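Local atomic coordinates of iron-sulfur cluster assembly scaffold protein NifU (Fervidobacterium islandicum, PDB entry 6A6F), a protein that probably serves the SUF system of iron-sulfur cluster assembly as a SufU-type, NifU-like protein, and carries a bound zinc ion. Residues Gly106-Phe111 with Lys122-Pro127; Met4-Phe9 with Cys62-Ala67. All coordinates share one frame; numbering follows the deposited sequence.

Both contacts are buried, yet they sit at different depths: the centre of contact 1 (106-111 with 122-127) lies about 6 Å from the centre of the chain, that of contact 2 (4-9 with 62-67) about 12 Å, with the two contact centres about 9 Å apart. Each includes a helix that supplies a zinc ligand, Cys123 on helix 118-135 and Cys62 at the start of helix 63-76. Contact 1 is wholly apolar and aromatic. Contact 2 adds a water and a tyrosine hydroxyl to its apolar core and reaches the second subunit. They abut each other, Phe9 packing on Asn110 and Ile64 against the backbone of Phe124.

Contact 1 of 2, residues Gly106-Phe111 with Lys122-Pro127; sequences GPIINF and KCFLLP. With ZN (zinc ion), chain G.
Phe111 and Phe124 are the closest backbone neighbours here, their CA atoms 7.8 Å apart. The turn of 3-10 helix at 107-111 is held by i to i+3 bonds, among them Phe111 N to Ile108 O at 3.1 Å. Facing it, 122-127 is a piece of helix 118-135, kinked where the N of Cys123 and of Pro127 lacks a bond to the preceding turn, Pro127 having no N-H to give. The spacing is bridged by side chains alone. Phe124 has its CG anti to the backbone N (chi1 174°), and the ring extends from the helix to the 3-10 turn. Phe124 CE1 lies 3.4 Å from Phe111 CG and also touches Phe111 CB, so it meets the root of the other ring. The two planes are inclined at 41° with centroids 5.1 Å apart, an oblique pair. At the edge of the Phe124 ring, near its plane, Ile108 CG2 meets Phe124 CZ at 3.9 Å. The contact thus ties the connection after helix 102-105 to the last helix of the chain, in a NifU-like protein whose helices pack with a three-stranded antiparallel sheet. Met94 and Met95 of helix 81-95 also pack on Phe124, while Ile10 of helix 8-14 touches Phe111. With the Phe111 ring cut back to an alanine, Phe124 CE1 would probably lose its ring neighbours here, keeping just the CB, and be freer to shift. One residue before Phe124, Cys123 SG binds the zinc ion at 2.3 Å, one of its four protein ligands.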
ATOM      1  N   GLY A 106      13.119  15.502  13.686  1.00 24.65           N
ATOM      2  CA  GLY A 106      11.815  16.113  13.645  1.00 24.56           C
ATOM      3  C   GLY A 106      10.678  15.086  13.674  1.00 24.28           C
ATOM      4  O   GLY A 106      10.622  14.219  14.579  1.00 22.47           O
ATOM      5  N   PRO A 107       9.757  15.156  12.679  1.00 22.75           N
ATOM      6  CA  PRO A 107       8.592  14.247  12.697  1.00 22.04           C
ATOM      7  C   PRO A 107       8.983  12.767  12.421  1.00 20.12           C
ATOM      8  O   PRO A 107       8.157  11.896  12.581  1.00 22.50           O
ATOM      9  CB  PRO A 107       7.704  14.816  11.578  1.00 23.23           C
ATOM     10  CG  PRO A 107       8.675  15.367  10.606  1.00 24.75           C
ATOM     11  CD  PRO A 107       9.745  16.014  11.487  1.00 25.36           C
ATOM     12  N   ILE A 108      10.221  12.491  12.027  1.00 18.52           N
ATOM     13  CA  ILE A 108      10.669  11.136  11.841  1.00 20.04           C
ATOM     14  C   ILE A 108      10.575  10.405  13.196  1.00 22.07           C
ATOM     15  O   ILE A 108      10.422   9.168  13.243  1.00 21.19           O
ATOM     16  CB  ILE A 108      12.068  11.062  11.222  1.00 20.07           C
ATOM     17  CG1 ILE A 108      12.091  11.754   9.871  1.00 19.94           C
ATOM     18  CG2 ILE A 108      12.534   9.609  11.072  1.00 21.95           C
ATOM     19  CD1 ILE A 108      13.497  12.052   9.374  1.00 19.38           C
ATOM     20  N   ILE A 109      10.586  11.170  14.295  1.00 22.98           N
ATOM     21  CA  ILE A 109      10.368  10.608  15.631  1.00 25.50           C
ATOM     22  C   ILE A 109       9.010   9.892  15.771  1.00 26.27           C
ATOM     23  O   ILE A 109       8.839   9.040  16.645  1.00 22.34           O
ATOM     24  CB  ILE A 109      10.521  11.670  16.750  1.00 27.61           C
ATOM     25  CG1 ILE A 109      10.749  11.008  18.101  1.00 32.49           C
ATOM     26  CG2 ILE A 109       9.340  12.582  16.874  1.00 27.56           C
ATOM     27  CD1 ILE A 109      12.108  10.365  18.208  1.00 35.07           C
ATOM     28  N   ASN A 110       8.064  10.197  14.886  1.00 25.44           N
ATOM     29  CA  ASN A 110       6.778   9.516  14.931  1.00 23.00           C
ATOM     30  C   ASN A 110       6.878   7.995  14.657  1.00 23.06           C
ATOM     31  O   ASN A 110       6.008   7.268  15.049  1.00 21.88           O
ATOM     32  CB  ASN A 110       5.776  10.263  14.052  1.00 24.27           C
ATOM     33  CG  ASN A 110       5.409  11.612  14.648  1.00 27.10           C
ATOM     34  OD1 ASN A 110       5.024  11.656  15.790  1.00 29.18           O
ATOM     35  ND2 ASN A 110       5.590  12.703  13.922  1.00 29.57           N
ATOM     36  N   PHE A 111       7.996   7.518  14.111  1.00 19.53           N
ATOM     37  CA  PHE A 111       8.214   6.124  13.899  1.00 21.00           C
ATOM     38  C   PHE A 111       8.918   5.371  15.049  1.00 21.73           C
ATOM     39  O   PHE A 111       9.185   4.188  14.902  1.00 21.34           O
ATOM     40  CB  PHE A 111       9.059   5.964  12.632  1.00 20.59           C
ATOM     41  CG  PHE A 111       8.365   6.448  11.391  1.00 20.19           C
ATOM     42  CD1 PHE A 111       7.487   5.614  10.725  1.00 19.29           C
ATOM     43  CD2 PHE A 111       8.582   7.721  10.906  1.00 19.69           C
ATOM     44  CE1 PHE A 111       6.828   6.022   9.597  1.00 19.20           C
ATOM     45  CE2 PHE A 111       7.933   8.160   9.747  1.00 19.59           C
ATOM     46  CZ  PHE A 111       7.041   7.307   9.100  1.00 19.94           C
ATOM     47  N   LYS A 122      12.724  -3.162   9.191  1.00 26.41           N
ATOM     48  CA  LYS A 122      13.193  -3.185   7.820  1.00 26.25           C
ATOM     49  C   LYS A 122      12.341  -2.384   6.848  1.00 24.15           C
ATOM     50  O   LYS A 122      12.872  -1.887   5.878  1.00 22.52           O
ATOM     51  CB  LYS A 122      13.261  -4.623   7.311  1.00 30.43           C
ATOM     52  CG  LYS A 122      14.525  -5.330   7.772  1.00 35.64           C
ATOM     53  CD  LYS A 122      14.281  -6.294   8.917  1.00 41.42           C
ATOM     54  CE  LYS A 122      15.010  -7.607   8.651  1.00 41.76           C
ATOM     55  NZ  LYS A 122      14.485  -8.088   7.355  1.00 42.95           N
ATOM     56  N   CYS A 123      11.031  -2.331   7.100  1.00 22.69           N
ATOM     57  CA  CYS A 123      10.083  -1.533   6.357  1.00 21.97           C
ATOM     58  C   CYS A 123      10.366  -0.037   6.551  1.00 20.95           C
ATOM     59  O   CYS A 123      10.475   0.688   5.592  1.00 17.83           O
ATOM     60  CB  CYS A 123       8.636  -1.880   6.763  1.00 22.65           C
ATOM     61  SG  CYS A 123       8.282  -3.676   6.753  1.00 26.08           S
ATOM     62  N   PHE A 124      10.488   0.400   7.802  1.00 21.82           N
ATOM     63  CA  PHE A 124      10.906   1.736   8.099  1.00 20.04           C
ATOM     64  C   PHE A 124      12.231   2.139   7.445  1.00 21.19           C
ATOM     65  O   PHE A 124      12.361   3.257   6.899  1.00 23.52           O
ATOM     66  CB  PHE A 124      11.088   1.927   9.593  1.00 20.56           C
ATOM     67  CG  PHE A 124      11.646   3.252   9.938  1.00 20.80           C
ATOM     68  CD1 PHE A 124      10.904   4.400   9.740  1.00 21.78           C
ATOM     69  CD2 PHE A 124      12.926   3.373  10.418  1.00 23.07           C
ATOM     70  CE1 PHE A 124      11.423   5.660  10.065  1.00 21.40           C
ATOM     71  CE2 PHE A 124      13.465   4.619  10.718  1.00 22.89           C
ATOM     72  CZ  PHE A 124      12.711   5.769  10.541  1.00 21.88           C
ATOM     73  N   LEU A 125      13.218   1.258   7.529  1.00 20.18           N
ATOM     74  CA  LEU A 125      14.545   1.559   7.050  1.00 20.82           C
ATOM     75  C   LEU A 125      14.748   1.455   5.556  1.00 18.75           C
ATOM     76  O   LEU A 125      15.745   1.975   5.073  1.00 18.38           O
ATOM     77  CB  LEU A 125      15.607   0.710   7.750  1.00 22.31           C
ATOM     78  CG  LEU A 125      15.919   1.133   9.185  1.00 25.55           C
ATOM     79  CD1 LEU A 125      16.923   0.152   9.761  1.00 27.76           C
ATOM     80  CD2 LEU A 125      16.447   2.559   9.266  1.00 25.27           C
ATOM     81  N   LEU A 126      13.842   0.792   4.831  1.00 17.78           N
ATOM     82  CA  LEU A 126      14.024   0.581   3.416  1.00 19.22           C
ATOM     83  C   LEU A 126      14.340   1.892   2.630  1.00 18.50           C
ATOM     84  O   LEU A 126      15.362   1.967   1.955  1.00 19.40           O
ATOM     85  CB  LEU A 126      12.807  -0.133   2.802  1.00 20.66           C
ATOM     86  CG  LEU A 126      12.866  -0.280   1.272  1.00 19.83           C
ATOM     87  CD1 LEU A 126      14.084  -1.101   0.898  1.00 21.83           C
ATOM     88  CD2 LEU A 126      11.608  -0.902   0.726  1.00 20.73           C
ATOM     89  N   PRO A 127      13.468   2.933   2.724  1.00 17.91           N
ATOM     90  CA  PRO A 127      13.831   4.171   2.004  1.00 17.86           C
ATOM     91  C   PRO A 127      15.137   4.767   2.454  1.00 17.72           C
ATOM     92  O   PRO A 127      15.829   5.336   1.628  1.00 18.99           O
ATOM     93  CB  PRO A 127      12.699   5.133   2.323  1.00 17.50           C
ATOM     94  CG  PRO A 127      12.041   4.513   3.514  1.00 17.69           C
ATOM     95  CD  PRO A 127      12.173   3.055   3.373  1.00 16.33           C
TER
HETATM   96 ZN    ZN G 205       6.887  -3.712   4.879  1.00 25.34          ZN

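Contact 2 of 2, residues Met4-Phe9 with Cys62-Ala67. With ZN (zinc ion), chain G.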
ATOM      1  N   MET A   4      -1.904  -2.086  16.211  1.00 26.89           N
ATOM      2  CA  MET A   4      -1.484  -0.977  17.095  1.00 26.84           C
ATOM      3  C   MET A   4      -0.329  -0.169  16.479  1.00 25.39           C
ATOM      4  O   MET A   4      -0.287   1.008  16.631  1.00 23.01           O
ATOM      5  CB  MET A   4      -1.014  -1.453  18.483  1.00 28.90           C
ATOM      6  CG  MET A   4      -2.114  -1.995  19.405  1.00 33.16           C
ATOM      7  SD  MET A   4      -2.391  -3.725  19.113  1.00 36.87           S
ATOM      8  CE  MET A   4      -0.807  -4.339  19.669  1.00 40.31           C
ATOM      9  N   ILE A   5       0.591  -0.824  15.792  1.00 24.25           N
ATOM     10  CA  ILE A   5       1.711  -0.153  15.129  1.00 25.71           C
ATOM     11  C   ILE A   5       1.256   0.898  14.124  1.00 25.64           C
ATOM     12  O   ILE A   5       1.967   1.867  13.873  1.00 28.28           O
ATOM     13  CB  ILE A   5       2.658  -1.191  14.475  1.00 25.00           C
ATOM     14  CG1 ILE A   5       3.964  -0.564  14.038  1.00 23.55           C
ATOM     15  CG2 ILE A   5       1.982  -1.872  13.289  1.00 25.41           C
ATOM     16  CD1 ILE A   5       4.982  -1.590  13.538  1.00 24.34           C
ATOM     17  N   TYR A   6       0.065   0.734  13.565  1.00 25.82           N
ATOM     18  CA  TYR A   6      -0.441   1.646  12.543  1.00 24.36           C
ATOM     19  C   TYR A   6      -1.108   2.894  13.099  1.00 26.80           C
ATOM     20  O   TYR A   6      -2.318   2.941  13.161  1.00 27.80           O
ATOM     21  CB  TYR A   6      -1.424   0.907  11.611  1.00 23.56           C
ATOM     22  CG  TYR A   6      -0.753  -0.237  10.849  1.00 23.33           C
ATOM     23  CD1 TYR A   6       0.218   0.013   9.886  1.00 22.20           C
ATOM     24  CD2 TYR A   6      -1.063  -1.553  11.129  1.00 23.64           C
ATOM     25  CE1 TYR A   6       0.835  -1.023   9.205  1.00 24.36           C
ATOM     26  CE2 TYR A   6      -0.469  -2.608  10.447  1.00 25.76           C
ATOM     27  CZ  TYR A   6       0.470  -2.347   9.484  1.00 24.92           C
ATOM     28  OH  TYR A   6       1.073  -3.390   8.844  1.00 32.72           O
ATOM     29  N   SER A   7      -0.344   3.955  13.372  1.00 24.86           N
ATOM     30  CA  SER A   7      -0.897   5.184  13.962  1.00 23.35           C
ATOM     31  C   SER A   7      -1.523   6.022  12.913  1.00 23.91           C
ATOM     32  O   SER A   7      -1.339   5.769  11.721  1.00 26.16           O
ATOM     33  CB  SER A   7       0.240   6.000  14.560  1.00 24.63           C
ATOM     34  OG  SER A   7       1.134   6.414  13.535  1.00 22.31           O
ATOM     35  N   GLU A   8      -2.209   7.065  13.321  1.00 20.38           N
ATOM     36  CA  GLU A   8      -2.834   7.959  12.367  1.00 23.73           C
ATOM     37  C   GLU A   8      -1.771   8.631  11.494  1.00 23.20           C
ATOM     38  O   GLU A   8      -1.973   8.842  10.297  1.00 22.52           O
ATOM     39  CB  GLU A   8      -3.700   8.962  13.136  1.00 27.92           C
ATOM     40  CG  GLU A   8      -4.328  10.108  12.377  1.00 31.75           C
ATOM     41  CD  GLU A   8      -5.198  10.996  13.291  1.00 37.77           C
ATOM     42  OE1 GLU A   8      -5.235  10.800  14.534  1.00 41.90           O
ATOM     43  OE2 GLU A   8      -5.858  11.897  12.761  1.00 39.94           O
ATOM     44  N   PHE A   9      -0.638   8.960  12.112  1.00 22.86           N
ATOM     45  CA  PHE A   9       0.473   9.601  11.424  1.00 22.99           C
ATOM     46  C   PHE A   9       0.949   8.719  10.271  1.00 20.62           C
ATOM     47  O   PHE A   9       1.003   9.154   9.157  1.00 20.76           O
ATOM     48  CB  PHE A   9       1.621   9.871  12.413  1.00 22.29           C
ATOM     49  CG  PHE A   9       2.839  10.421  11.767  1.00 23.78           C
ATOM     50  CD1 PHE A   9       2.991  11.775  11.609  1.00 23.22           C
ATOM     51  CD2 PHE A   9       3.855   9.578  11.333  1.00 24.61           C
ATOM     52  CE1 PHE A   9       4.122  12.303  11.019  1.00 24.44           C
ATOM     53  CE2 PHE A   9       4.989  10.102  10.739  1.00 25.73           C
ATOM     54  CZ  PHE A   9       5.122  11.476  10.589  1.00 24.42           C
ATOM     55  N   CYS A  62       4.132  -1.935   2.036  1.00 21.13           N
ATOM     56  CA  CYS A  62       3.305  -1.742   3.203  1.00 21.38           C
ATOM     57  C   CYS A  62       3.140  -0.239   3.635  1.00 21.82           C
ATOM     58  O   CYS A  62       3.821   0.691   3.125  1.00 18.93           O
ATOM     59  CB  CYS A  62       3.863  -2.591   4.334  1.00 24.30           C
ATOM     60  SG  CYS A  62       5.334  -2.002   5.192  1.00 25.27           S
ATOM     61  N   ALA A  63       2.247  -0.014   4.579  1.00 19.19           N
ATOM     62  CA  ALA A  63       2.014   1.305   5.086  1.00 19.18           C
ATOM     63  C   ALA A  63       3.216   1.932   5.805  1.00 20.21           C
ATOM     64  O   ALA A  63       3.403   3.154   5.744  1.00 20.99           O
ATOM     65  CB  ALA A  63       0.777   1.299   5.995  1.00 19.24           C
ATOM     66  N   ILE A  64       4.007   1.124   6.474  1.00 18.78           N
ATOM     67  CA  ILE A  64       5.157   1.585   7.190  1.00 19.60           C
ATOM     68  C   ILE A  64       6.273   2.006   6.221  1.00 20.31           C
ATOM     69  O   ILE A  64       6.851   3.104   6.411  1.00 17.42           O
ATOM     70  CB  ILE A  64       5.666   0.531   8.184  1.00 21.20           C
ATOM     71  CG1 ILE A  64       4.666   0.338   9.336  1.00 22.86           C
ATOM     72  CG2 ILE A  64       7.005   0.945   8.761  1.00 20.96           C
ATOM     73  CD1 ILE A  64       5.051  -0.812  10.263  1.00 24.71           C
ATOM     74  N   SER A  65       6.571   1.172   5.210  1.00 17.89           N
ATOM     75  CA  SER A  65       7.563   1.535   4.193  1.00 20.13           C
ATOM     76  C   SER A  65       7.151   2.772   3.365  1.00 18.82           C
ATOM     77  O   SER A  65       7.995   3.623   3.109  1.00 18.99           O
ATOM     78  CB  SER A  65       7.912   0.369   3.232  1.00 21.31           C
ATOM     79  OG  SER A  65       6.771   0.047   2.409  1.00 23.49           O
ATOM     80  N   GLN A  66       5.873   2.878   2.976  1.00 18.54           N
ATOM     81  CA  GLN A  66       5.357   4.021   2.216  1.00 18.73           C
ATOM     82  C   GLN A  66       5.297   5.300   3.073  1.00 18.62           C
ATOM     83  O   GLN A  66       5.719   6.373   2.591  1.00 16.70           O
ATOM     84  CB  GLN A  66       3.984   3.767   1.543  1.00 20.74           C
ATOM     85  CG  GLN A  66       3.981   2.665   0.501  1.00 21.68           C
ATOM     86  CD  GLN A  66       2.683   2.527  -0.336  1.00 24.26           C
ATOM     87  OE1 GLN A  66       2.695   1.810  -1.313  1.00 25.89           O
ATOM     88  NE2 GLN A  66       1.591   3.215   0.031  1.00 23.30           N
ATOM     89  N   ALA A  67       4.808   5.198   4.316  1.00 16.65           N
ATOM     90  CA  ALA A  67       4.839   6.316   5.261  1.00 16.17           C
ATOM     91  C   ALA A  67       6.259   6.829   5.503  1.00 15.69           C
ATOM     92  O   ALA A  67       6.517   8.016   5.400  1.00 16.60           O
ATOM     93  CB  ALA A  67       4.183   5.956   6.581  1.00 15.52           C
TER
HETATM   94 ZN    ZN G 205       6.887  -3.712   4.879  1.00 25.34          ZN
HETATM   95  O   HOH W   1       0.973  -2.231   6.016  1.00 33.86           O
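Ile5 and Ile64 meet at about a right angle, Ile5 CD1 and Ile64 CD1 3.4 Å apart, closer than usual for two carbons. With chi1 at -168° and the chain beyond it extended, Ile5 carries CD1 out to this meeting. The other branch, Ile5 CG2, sits 3.7 Å above the centre of the Tyr6 ring and covers one face. The Tyr6 and Ile64 side chains also cross at about a right angle: Tyr6 CE1 approaches Ala63 CB at 4.0 Å and Ile64 CG1 at 4.1 Å, both obliquely. Beyond the ring, a water joins Tyr6 OH to the helix start, the water oxygen accepting from Ala63 N at 2.9 Å. The same hydroxyl is hydrogen-bonded to Arg120 and to Lys15 of the second subunit, so several partners fix its position; Met11 of that subunit packs on Tyr6 as well. At the head of helix 63-76, Cys62 SG accepts from Ser65 N at 3.4 Å, with a nearly straight N-H...S angle of 170°, and the same Cys62 SG binds the zinc ion at 2.3 Å. This cysteine N-cap completes, with Cys37, Asp39 and Cys123, the three-cysteine, one-aspartate zinc site characteristic of SufU-type proteins.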